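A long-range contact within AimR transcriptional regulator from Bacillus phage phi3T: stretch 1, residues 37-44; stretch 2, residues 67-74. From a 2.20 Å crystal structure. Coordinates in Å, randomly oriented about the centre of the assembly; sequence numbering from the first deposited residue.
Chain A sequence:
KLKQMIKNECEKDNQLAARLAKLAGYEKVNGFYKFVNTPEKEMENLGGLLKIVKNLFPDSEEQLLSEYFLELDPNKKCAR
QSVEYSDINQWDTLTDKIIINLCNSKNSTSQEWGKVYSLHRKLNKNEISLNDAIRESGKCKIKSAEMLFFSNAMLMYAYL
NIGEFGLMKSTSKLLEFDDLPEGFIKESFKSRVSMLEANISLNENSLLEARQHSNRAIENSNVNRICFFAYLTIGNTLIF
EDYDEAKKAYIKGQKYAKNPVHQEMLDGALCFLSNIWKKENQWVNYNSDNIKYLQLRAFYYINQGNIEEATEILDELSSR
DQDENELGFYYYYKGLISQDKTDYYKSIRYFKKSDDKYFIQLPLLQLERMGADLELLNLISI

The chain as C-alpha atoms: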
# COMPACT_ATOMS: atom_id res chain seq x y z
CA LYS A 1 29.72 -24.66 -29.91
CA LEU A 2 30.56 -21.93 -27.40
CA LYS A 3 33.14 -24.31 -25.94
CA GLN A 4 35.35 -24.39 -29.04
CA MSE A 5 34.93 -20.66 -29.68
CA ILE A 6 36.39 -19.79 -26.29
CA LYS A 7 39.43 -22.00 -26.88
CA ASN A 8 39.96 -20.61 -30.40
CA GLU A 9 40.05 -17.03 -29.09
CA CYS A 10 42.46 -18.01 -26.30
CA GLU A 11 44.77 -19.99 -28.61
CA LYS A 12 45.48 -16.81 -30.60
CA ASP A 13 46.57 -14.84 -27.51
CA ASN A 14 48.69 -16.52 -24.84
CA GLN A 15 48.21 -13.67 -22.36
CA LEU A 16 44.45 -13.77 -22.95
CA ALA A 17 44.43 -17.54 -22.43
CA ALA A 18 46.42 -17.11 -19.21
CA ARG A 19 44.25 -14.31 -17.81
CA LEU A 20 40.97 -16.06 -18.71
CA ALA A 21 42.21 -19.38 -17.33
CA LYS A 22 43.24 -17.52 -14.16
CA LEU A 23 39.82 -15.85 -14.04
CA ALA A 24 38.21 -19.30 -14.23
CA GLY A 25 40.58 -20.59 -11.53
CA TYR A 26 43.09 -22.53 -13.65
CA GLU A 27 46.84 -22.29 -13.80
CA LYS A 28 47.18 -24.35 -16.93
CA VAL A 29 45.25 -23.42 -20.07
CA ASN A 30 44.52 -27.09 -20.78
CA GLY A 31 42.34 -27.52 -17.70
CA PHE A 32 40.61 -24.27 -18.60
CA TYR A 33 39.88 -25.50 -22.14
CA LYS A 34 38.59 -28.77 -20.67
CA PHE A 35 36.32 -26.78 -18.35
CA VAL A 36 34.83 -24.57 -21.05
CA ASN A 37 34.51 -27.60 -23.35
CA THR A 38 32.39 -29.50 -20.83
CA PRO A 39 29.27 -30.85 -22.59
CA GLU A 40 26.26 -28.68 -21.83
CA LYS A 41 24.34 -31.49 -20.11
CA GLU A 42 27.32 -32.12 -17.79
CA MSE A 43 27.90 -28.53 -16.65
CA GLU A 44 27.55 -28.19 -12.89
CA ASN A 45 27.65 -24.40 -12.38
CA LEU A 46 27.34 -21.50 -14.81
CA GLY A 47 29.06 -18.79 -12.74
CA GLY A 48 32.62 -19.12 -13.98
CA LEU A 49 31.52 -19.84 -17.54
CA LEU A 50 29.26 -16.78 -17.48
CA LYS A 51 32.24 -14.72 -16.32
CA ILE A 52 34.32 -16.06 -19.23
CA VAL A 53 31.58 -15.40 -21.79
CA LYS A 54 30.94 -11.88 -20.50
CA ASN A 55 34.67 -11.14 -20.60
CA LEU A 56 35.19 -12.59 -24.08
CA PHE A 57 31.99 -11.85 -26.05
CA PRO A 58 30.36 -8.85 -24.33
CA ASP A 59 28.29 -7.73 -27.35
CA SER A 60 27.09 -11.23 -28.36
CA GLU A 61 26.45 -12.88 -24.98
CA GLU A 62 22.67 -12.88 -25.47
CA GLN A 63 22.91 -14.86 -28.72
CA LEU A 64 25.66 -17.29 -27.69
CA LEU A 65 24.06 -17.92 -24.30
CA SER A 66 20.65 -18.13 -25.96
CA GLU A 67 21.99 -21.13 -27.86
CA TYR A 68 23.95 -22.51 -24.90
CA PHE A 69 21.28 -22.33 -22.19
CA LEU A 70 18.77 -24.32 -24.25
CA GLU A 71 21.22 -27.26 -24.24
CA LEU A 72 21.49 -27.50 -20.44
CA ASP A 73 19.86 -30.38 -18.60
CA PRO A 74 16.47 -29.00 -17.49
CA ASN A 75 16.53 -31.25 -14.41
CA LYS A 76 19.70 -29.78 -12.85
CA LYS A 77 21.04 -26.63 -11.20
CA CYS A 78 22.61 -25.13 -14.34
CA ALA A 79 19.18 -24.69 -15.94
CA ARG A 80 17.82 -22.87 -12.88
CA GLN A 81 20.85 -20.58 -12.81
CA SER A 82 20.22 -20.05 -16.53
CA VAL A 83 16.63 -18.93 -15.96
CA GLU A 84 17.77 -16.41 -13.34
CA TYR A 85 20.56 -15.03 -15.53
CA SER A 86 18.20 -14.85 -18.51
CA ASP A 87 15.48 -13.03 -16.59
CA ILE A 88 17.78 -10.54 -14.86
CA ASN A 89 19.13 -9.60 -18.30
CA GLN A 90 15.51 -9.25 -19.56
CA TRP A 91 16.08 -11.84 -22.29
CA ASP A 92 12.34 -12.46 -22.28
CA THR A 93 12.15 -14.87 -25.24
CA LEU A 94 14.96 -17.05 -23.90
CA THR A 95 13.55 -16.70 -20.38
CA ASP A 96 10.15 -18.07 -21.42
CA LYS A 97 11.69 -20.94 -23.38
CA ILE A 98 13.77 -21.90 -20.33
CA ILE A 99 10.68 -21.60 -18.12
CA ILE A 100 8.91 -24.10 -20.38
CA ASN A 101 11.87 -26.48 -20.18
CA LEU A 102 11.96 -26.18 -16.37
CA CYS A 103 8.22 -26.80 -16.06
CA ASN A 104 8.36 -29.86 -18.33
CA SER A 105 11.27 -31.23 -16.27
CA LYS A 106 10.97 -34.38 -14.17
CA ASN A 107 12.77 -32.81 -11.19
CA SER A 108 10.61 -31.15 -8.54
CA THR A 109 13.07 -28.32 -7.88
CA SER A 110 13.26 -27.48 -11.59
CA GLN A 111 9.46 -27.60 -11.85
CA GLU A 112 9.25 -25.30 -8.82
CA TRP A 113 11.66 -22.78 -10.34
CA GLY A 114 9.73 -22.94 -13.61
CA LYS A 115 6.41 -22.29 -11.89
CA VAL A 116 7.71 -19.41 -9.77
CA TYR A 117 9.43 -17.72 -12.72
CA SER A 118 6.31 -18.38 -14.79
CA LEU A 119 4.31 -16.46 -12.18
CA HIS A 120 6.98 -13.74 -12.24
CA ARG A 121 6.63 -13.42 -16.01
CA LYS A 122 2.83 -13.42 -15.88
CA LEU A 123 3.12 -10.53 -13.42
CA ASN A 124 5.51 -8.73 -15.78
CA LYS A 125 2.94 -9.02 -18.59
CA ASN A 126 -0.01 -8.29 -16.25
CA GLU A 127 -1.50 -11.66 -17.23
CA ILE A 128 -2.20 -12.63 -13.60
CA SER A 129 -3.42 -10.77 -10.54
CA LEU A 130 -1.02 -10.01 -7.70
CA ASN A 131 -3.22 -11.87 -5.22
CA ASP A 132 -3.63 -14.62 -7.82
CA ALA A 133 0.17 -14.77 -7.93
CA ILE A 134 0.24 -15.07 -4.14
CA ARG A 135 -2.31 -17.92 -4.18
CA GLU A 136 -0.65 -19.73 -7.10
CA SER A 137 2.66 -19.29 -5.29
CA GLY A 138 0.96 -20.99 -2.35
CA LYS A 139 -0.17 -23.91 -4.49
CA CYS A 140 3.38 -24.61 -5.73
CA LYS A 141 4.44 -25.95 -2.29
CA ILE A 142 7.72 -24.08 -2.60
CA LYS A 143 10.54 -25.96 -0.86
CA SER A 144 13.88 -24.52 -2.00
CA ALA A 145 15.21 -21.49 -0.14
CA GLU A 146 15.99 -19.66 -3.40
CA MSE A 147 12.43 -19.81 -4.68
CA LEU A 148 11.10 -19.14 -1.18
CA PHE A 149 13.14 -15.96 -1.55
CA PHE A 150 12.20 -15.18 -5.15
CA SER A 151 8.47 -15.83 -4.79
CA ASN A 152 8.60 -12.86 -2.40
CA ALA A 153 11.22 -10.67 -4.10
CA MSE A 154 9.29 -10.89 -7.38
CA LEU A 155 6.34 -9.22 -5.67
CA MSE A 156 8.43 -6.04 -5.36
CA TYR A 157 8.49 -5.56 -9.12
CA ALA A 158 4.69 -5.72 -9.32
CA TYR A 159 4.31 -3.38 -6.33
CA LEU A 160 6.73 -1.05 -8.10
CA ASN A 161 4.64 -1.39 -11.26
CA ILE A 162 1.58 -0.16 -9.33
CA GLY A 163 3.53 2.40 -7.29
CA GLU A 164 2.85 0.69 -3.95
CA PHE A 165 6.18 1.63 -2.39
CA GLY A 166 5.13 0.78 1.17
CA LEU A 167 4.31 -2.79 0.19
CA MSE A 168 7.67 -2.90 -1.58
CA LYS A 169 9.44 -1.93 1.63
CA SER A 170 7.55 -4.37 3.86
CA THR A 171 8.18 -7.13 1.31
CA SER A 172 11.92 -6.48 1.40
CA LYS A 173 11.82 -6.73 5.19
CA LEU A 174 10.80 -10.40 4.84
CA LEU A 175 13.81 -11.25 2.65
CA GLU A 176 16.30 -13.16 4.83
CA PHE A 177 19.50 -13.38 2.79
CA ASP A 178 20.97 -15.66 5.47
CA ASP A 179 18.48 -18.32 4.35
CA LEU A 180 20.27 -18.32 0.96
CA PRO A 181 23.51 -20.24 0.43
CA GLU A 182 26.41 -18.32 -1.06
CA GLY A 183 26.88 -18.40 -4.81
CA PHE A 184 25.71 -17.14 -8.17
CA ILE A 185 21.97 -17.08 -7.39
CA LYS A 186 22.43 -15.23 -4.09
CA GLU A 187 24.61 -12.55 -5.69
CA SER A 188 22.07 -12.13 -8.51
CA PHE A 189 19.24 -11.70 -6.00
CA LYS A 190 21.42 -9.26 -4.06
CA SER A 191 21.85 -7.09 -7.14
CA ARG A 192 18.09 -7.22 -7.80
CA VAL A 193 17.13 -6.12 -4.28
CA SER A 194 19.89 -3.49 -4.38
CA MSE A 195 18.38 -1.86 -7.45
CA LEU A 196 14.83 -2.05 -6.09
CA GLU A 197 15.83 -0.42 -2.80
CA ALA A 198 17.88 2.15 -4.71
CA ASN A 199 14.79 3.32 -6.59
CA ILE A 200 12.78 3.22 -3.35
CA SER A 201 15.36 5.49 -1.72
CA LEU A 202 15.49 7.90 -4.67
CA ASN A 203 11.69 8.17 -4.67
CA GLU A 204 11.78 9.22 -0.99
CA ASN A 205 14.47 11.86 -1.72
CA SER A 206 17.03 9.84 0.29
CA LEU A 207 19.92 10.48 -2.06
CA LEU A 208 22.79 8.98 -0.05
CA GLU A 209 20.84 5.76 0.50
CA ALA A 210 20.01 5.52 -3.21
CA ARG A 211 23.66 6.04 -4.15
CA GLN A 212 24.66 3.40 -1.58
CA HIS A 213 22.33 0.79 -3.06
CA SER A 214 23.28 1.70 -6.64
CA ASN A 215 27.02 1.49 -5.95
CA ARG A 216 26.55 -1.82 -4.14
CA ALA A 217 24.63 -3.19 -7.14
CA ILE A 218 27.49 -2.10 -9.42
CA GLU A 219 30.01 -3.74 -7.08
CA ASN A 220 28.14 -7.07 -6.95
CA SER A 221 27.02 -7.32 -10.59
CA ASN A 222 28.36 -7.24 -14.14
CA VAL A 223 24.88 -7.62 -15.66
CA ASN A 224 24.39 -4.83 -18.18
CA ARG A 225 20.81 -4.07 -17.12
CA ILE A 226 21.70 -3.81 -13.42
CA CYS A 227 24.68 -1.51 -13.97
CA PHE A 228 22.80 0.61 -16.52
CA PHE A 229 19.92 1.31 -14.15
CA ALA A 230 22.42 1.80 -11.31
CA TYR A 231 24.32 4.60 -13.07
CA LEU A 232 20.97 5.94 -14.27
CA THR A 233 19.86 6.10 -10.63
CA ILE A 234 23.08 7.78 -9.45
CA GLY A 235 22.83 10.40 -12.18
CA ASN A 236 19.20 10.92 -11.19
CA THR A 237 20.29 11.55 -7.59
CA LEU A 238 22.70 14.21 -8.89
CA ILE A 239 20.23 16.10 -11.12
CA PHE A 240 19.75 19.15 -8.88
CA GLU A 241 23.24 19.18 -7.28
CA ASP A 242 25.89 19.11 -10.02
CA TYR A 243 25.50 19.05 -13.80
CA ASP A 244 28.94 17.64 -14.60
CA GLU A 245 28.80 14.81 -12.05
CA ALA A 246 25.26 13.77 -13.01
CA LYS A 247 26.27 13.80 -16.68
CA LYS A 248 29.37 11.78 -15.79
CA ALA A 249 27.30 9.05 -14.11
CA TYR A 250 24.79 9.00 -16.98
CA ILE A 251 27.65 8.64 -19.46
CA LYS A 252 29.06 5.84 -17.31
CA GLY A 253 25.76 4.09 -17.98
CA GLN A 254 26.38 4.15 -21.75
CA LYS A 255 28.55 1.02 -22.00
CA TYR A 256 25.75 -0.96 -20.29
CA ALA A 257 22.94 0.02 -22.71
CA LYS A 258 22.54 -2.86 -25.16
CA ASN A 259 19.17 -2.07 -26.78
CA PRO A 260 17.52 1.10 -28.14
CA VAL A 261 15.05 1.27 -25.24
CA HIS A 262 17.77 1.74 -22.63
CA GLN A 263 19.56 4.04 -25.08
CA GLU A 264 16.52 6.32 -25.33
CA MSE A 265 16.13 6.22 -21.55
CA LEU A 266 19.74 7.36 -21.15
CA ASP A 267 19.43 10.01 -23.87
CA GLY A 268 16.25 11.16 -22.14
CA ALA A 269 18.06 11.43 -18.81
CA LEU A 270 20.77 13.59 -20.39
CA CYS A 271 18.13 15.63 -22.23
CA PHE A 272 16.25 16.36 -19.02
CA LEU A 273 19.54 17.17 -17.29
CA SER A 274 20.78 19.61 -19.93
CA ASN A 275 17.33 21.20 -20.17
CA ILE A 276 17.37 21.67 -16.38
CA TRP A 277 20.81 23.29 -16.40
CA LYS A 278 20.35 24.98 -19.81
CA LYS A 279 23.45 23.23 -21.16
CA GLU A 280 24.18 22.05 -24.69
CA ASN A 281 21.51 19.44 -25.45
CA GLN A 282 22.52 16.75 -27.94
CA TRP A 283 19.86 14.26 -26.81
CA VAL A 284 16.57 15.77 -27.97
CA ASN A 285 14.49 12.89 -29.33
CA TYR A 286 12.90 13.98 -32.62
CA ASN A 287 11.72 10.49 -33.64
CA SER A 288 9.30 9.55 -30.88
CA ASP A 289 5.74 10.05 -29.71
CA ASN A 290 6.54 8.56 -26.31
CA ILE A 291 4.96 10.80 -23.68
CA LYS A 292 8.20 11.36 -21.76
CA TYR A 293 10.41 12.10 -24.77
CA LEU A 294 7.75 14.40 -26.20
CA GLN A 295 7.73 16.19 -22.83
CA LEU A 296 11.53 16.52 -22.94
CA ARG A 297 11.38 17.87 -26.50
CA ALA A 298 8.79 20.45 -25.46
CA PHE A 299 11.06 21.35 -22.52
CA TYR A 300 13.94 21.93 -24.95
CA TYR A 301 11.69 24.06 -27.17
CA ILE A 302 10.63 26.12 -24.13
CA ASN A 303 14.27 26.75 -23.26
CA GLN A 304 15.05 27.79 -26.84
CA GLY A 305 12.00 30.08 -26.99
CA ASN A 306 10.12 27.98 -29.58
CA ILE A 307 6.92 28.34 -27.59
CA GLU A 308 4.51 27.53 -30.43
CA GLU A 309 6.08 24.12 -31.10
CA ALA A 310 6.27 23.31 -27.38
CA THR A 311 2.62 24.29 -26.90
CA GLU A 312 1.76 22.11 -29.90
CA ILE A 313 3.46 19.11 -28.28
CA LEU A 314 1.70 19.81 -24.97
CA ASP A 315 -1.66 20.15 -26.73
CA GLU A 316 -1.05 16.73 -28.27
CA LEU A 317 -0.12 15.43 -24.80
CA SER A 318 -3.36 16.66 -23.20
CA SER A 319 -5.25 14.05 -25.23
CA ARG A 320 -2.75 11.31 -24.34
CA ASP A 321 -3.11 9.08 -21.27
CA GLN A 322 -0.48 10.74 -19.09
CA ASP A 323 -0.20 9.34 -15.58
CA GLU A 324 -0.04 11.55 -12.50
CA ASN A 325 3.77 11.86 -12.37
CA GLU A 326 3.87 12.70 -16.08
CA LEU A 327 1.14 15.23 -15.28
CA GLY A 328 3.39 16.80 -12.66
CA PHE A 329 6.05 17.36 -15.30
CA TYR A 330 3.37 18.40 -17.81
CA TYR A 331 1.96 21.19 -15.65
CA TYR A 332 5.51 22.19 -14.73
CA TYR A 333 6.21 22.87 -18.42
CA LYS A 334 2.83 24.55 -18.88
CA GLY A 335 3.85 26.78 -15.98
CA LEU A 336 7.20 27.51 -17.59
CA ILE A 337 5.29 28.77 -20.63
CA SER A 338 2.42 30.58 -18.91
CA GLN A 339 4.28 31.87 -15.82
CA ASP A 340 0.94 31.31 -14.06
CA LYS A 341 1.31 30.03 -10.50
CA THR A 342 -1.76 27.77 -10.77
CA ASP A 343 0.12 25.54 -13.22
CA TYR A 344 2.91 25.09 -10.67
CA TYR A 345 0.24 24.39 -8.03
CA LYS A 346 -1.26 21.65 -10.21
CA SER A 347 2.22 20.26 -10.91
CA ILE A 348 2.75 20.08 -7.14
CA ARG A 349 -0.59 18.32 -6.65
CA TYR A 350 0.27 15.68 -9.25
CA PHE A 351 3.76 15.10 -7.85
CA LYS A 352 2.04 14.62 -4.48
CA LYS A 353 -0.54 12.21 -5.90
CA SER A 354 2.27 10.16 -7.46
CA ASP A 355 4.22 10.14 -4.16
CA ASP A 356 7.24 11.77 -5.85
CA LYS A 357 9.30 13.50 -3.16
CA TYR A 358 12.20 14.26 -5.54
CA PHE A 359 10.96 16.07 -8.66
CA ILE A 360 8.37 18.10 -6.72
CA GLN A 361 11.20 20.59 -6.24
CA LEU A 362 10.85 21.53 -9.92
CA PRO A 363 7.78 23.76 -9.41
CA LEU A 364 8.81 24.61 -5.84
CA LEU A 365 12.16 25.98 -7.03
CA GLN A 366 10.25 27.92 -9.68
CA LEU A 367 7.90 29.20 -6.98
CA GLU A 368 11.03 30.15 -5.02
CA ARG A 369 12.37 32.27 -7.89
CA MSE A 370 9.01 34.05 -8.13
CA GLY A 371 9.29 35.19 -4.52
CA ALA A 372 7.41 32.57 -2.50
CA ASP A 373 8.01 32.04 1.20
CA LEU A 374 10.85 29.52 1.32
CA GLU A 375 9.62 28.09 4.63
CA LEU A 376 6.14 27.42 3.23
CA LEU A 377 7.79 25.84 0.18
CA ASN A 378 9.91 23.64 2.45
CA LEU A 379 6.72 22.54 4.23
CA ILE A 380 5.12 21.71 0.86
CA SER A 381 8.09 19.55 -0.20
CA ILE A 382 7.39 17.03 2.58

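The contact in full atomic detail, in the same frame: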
# COMPACT_ATOMS: atom_id res chain seq x y z
N ASN A 37 34.99 -26.62 -22.39
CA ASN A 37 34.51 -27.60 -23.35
C ASN A 37 33.69 -28.71 -22.71
O ASN A 37 33.43 -29.73 -23.36
CB ASN A 37 35.68 -28.20 -24.14
CG ASN A 37 36.13 -27.29 -25.28
OD1 ASN A 37 35.57 -27.32 -26.37
ND2 ASN A 37 37.15 -26.48 -25.01
N THR A 38 33.28 -28.54 -21.46
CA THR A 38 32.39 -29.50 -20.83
C THR A 38 31.08 -29.57 -21.61
O THR A 38 30.52 -28.51 -21.95
CB THR A 38 32.12 -29.11 -19.38
OG1 THR A 38 33.36 -28.91 -18.69
CG2 THR A 38 31.32 -30.20 -18.67
N PRO A 39 30.59 -30.76 -21.94
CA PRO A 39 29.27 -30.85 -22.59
C PRO A 39 28.21 -30.13 -21.78
O PRO A 39 28.26 -30.10 -20.55
CB PRO A 39 29.02 -32.36 -22.65
CG PRO A 39 30.39 -32.96 -22.68
CD PRO A 39 31.25 -32.07 -21.83
N GLU A 40 27.25 -29.53 -22.49
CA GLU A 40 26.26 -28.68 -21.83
C GLU A 40 25.48 -29.44 -20.77
O GLU A 40 25.23 -28.92 -19.67
CB GLU A 40 25.31 -28.07 -22.86
CG GLU A 40 25.96 -27.06 -23.79
CD GLU A 40 26.49 -27.68 -25.06
OE1 GLU A 40 26.67 -28.91 -25.11
OE2 GLU A 40 26.73 -26.92 -26.03
N LYS A 41 25.11 -30.69 -21.06
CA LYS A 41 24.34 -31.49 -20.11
C LYS A 41 25.14 -31.84 -18.86
O LYS A 41 24.54 -32.20 -17.85
CB LYS A 41 23.85 -32.77 -20.78
CG LYS A 41 22.87 -32.55 -21.93
CD LYS A 41 21.54 -32.02 -21.42
CE LYS A 41 20.49 -31.97 -22.53
NZ LYS A 41 20.85 -31.02 -23.62
N GLU A 42 26.47 -31.74 -18.91
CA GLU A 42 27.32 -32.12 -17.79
C GLU A 42 27.85 -30.93 -17.01
O GLU A 42 28.61 -31.12 -16.06
CB GLU A 42 28.49 -32.96 -18.28
CG GLU A 42 28.07 -34.21 -19.03
CD GLU A 42 29.17 -34.76 -19.90
OE1 GLU A 42 30.35 -34.66 -19.51
OE2 GLU A 42 28.85 -35.27 -20.99
N MSE A 43 27.47 -29.71 -17.39
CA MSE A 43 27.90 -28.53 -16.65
C MSE A 43 27.25 -28.49 -15.28
O MSE A 43 26.05 -28.74 -15.13
CB MSE A 43 27.56 -27.26 -17.43
CG MSE A 43 28.63 -26.88 -18.43
SE MSE A 43 30.27 -26.35 -17.52
CE MSE A 43 29.76 -24.52 -17.05
N GLU A 44 28.05 -28.18 -14.26
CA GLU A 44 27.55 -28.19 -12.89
C GLU A 44 27.15 -26.80 -12.41
O GLU A 44 26.14 -26.65 -11.71
CB GLU A 44 28.60 -28.79 -11.96
CG GLU A 44 28.15 -29.01 -10.53
CD GLU A 44 29.09 -29.91 -9.75
OE1 GLU A 44 29.80 -30.71 -10.38
OE2 GLU A 44 29.12 -29.80 -8.51
N GLU A 67 21.80 -19.78 -27.33
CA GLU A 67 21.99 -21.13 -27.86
C GLU A 67 22.47 -22.10 -26.78
O GLU A 67 22.06 -23.26 -26.76
CB GLU A 67 22.98 -21.09 -29.03
CG GLU A 67 23.22 -22.43 -29.70
CD GLU A 67 24.14 -22.32 -30.90
OE1 GLU A 67 24.67 -21.21 -31.14
OE2 GLU A 67 24.35 -23.34 -31.59
N TYR A 68 23.32 -21.62 -25.87
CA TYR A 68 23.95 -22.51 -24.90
C TYR A 68 22.97 -22.95 -23.82
O TYR A 68 22.93 -24.13 -23.45
CB TYR A 68 25.15 -21.80 -24.27
CG TYR A 68 25.99 -22.65 -23.35
CD1 TYR A 68 27.04 -23.40 -23.84
CD2 TYR A 68 25.73 -22.70 -21.99
CE1 TYR A 68 27.82 -24.18 -23.00
CE2 TYR A 68 26.49 -23.47 -21.14
CZ TYR A 68 27.53 -24.22 -21.66
OH TYR A 68 28.30 -24.99 -20.82
N PHE A 69 22.17 -22.02 -23.30
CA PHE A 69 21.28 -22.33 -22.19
C PHE A 69 20.25 -23.39 -22.57
O PHE A 69 19.87 -24.23 -21.74
CB PHE A 69 20.57 -21.06 -21.71
CG PHE A 69 21.43 -20.16 -20.87
CD1 PHE A 69 22.66 -20.57 -20.41
CD2 PHE A 69 20.99 -18.88 -20.54
CE1 PHE A 69 23.45 -19.74 -19.64
CE2 PHE A 69 21.77 -18.05 -19.76
CZ PHE A 69 23.00 -18.47 -19.31
N LEU A 70 19.78 -23.37 -23.82
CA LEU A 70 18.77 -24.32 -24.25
C LEU A 70 19.31 -25.74 -24.36
O LEU A 70 18.52 -26.67 -24.55
CB LEU A 70 18.18 -23.89 -25.59
CG LEU A 70 17.40 -22.57 -25.56
CD1 LEU A 70 16.86 -22.23 -26.95
CD2 LEU A 70 16.27 -22.63 -24.54
N GLU A 71 20.62 -25.93 -24.23
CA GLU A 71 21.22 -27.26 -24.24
C GLU A 71 21.47 -27.82 -22.85
O GLU A 71 21.83 -28.99 -22.73
CB GLU A 71 22.54 -27.24 -25.03
CG GLU A 71 22.37 -26.89 -26.51
CD GLU A 71 21.43 -27.84 -27.24
OE1 GLU A 71 21.42 -29.04 -26.92
OE2 GLU A 71 20.69 -27.37 -28.13
N LEU A 72 21.29 -27.02 -21.80
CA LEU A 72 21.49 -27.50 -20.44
C LEU A 72 20.44 -28.55 -20.08
O LEU A 72 19.35 -28.60 -20.65
CB LEU A 72 21.43 -26.34 -19.45
CG LEU A 72 22.50 -25.25 -19.57
CD1 LEU A 72 22.15 -24.07 -18.68
CD2 LEU A 72 23.87 -25.80 -19.20
N ASP A 73 20.79 -29.38 -19.11
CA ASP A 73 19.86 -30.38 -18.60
C ASP A 73 18.78 -29.69 -17.79
O ASP A 73 19.08 -29.12 -16.74
CB ASP A 73 20.60 -31.41 -17.75
CG ASP A 73 19.76 -32.64 -17.43
OD1 ASP A 73 18.52 -32.52 -17.34
OD2 ASP A 73 20.34 -33.73 -17.25
N PRO A 74 17.51 -29.73 -18.22
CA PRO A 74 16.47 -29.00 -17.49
C PRO A 74 16.28 -29.47 -16.06
O PRO A 74 15.69 -28.74 -15.26
CB PRO A 74 15.21 -29.24 -18.33
CG PRO A 74 15.71 -29.69 -19.67
CD PRO A 74 16.97 -30.44 -19.39
O HOH W 1 30.46 -26.09 -21.91
O HOH W 2 23.46 -28.97 -17.81

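Stretch 1 leaves a helix at Asn37 and tightens into a short 3-10 segment, residues 40-42, held by backbone hydrogen bonds from Glu42 N to Pro39 O (2.9 Å) and from Met43 N to Glu40 O (3.3 Å). Stretch 2 begins as the last part of a helix and passes through a type I turn from Phe69 to Leu72, in which Leu72 N donates to Phe69 O (3.1 Å). The closest pair of CA atoms is that of Lys41 and Asp73, 4.9 Å apart.

The contact covers 432 Å² in all. Its one direct hydrogen bond runs from Lys41 NZ to Glu71 O, very short at 2.4 Å. Exposed Lys41 is long enough to reach this carbonyl while its methylenes pack on Asp73 (CD to CB 3.8 Å); NZ also forms a long salt bridge to Glu71 OE1 at 3.9 Å.

Glu40, Met43, Tyr68 and Leu72 are buried. Glu40 packs its aliphatic part over one face of Tyr68, CG 3.9 Å from the ring centroid in a CH-pi contact, while its OE2 is satisfied elsewhere in the structure. Selenomethionine Met43 lies at the ring edge, CG 3.1 Å from Tyr68 OH, and its CB meets Leu72 CD2 at 4.3 Å. Water 1 O accepts from Tyr68 OH (2.7 Å) and donates to Thr38 O (2.4 Å); water 2 O accepts from Asp73 N (3.0 Å) and donates to Glu40 O (2.6 Å).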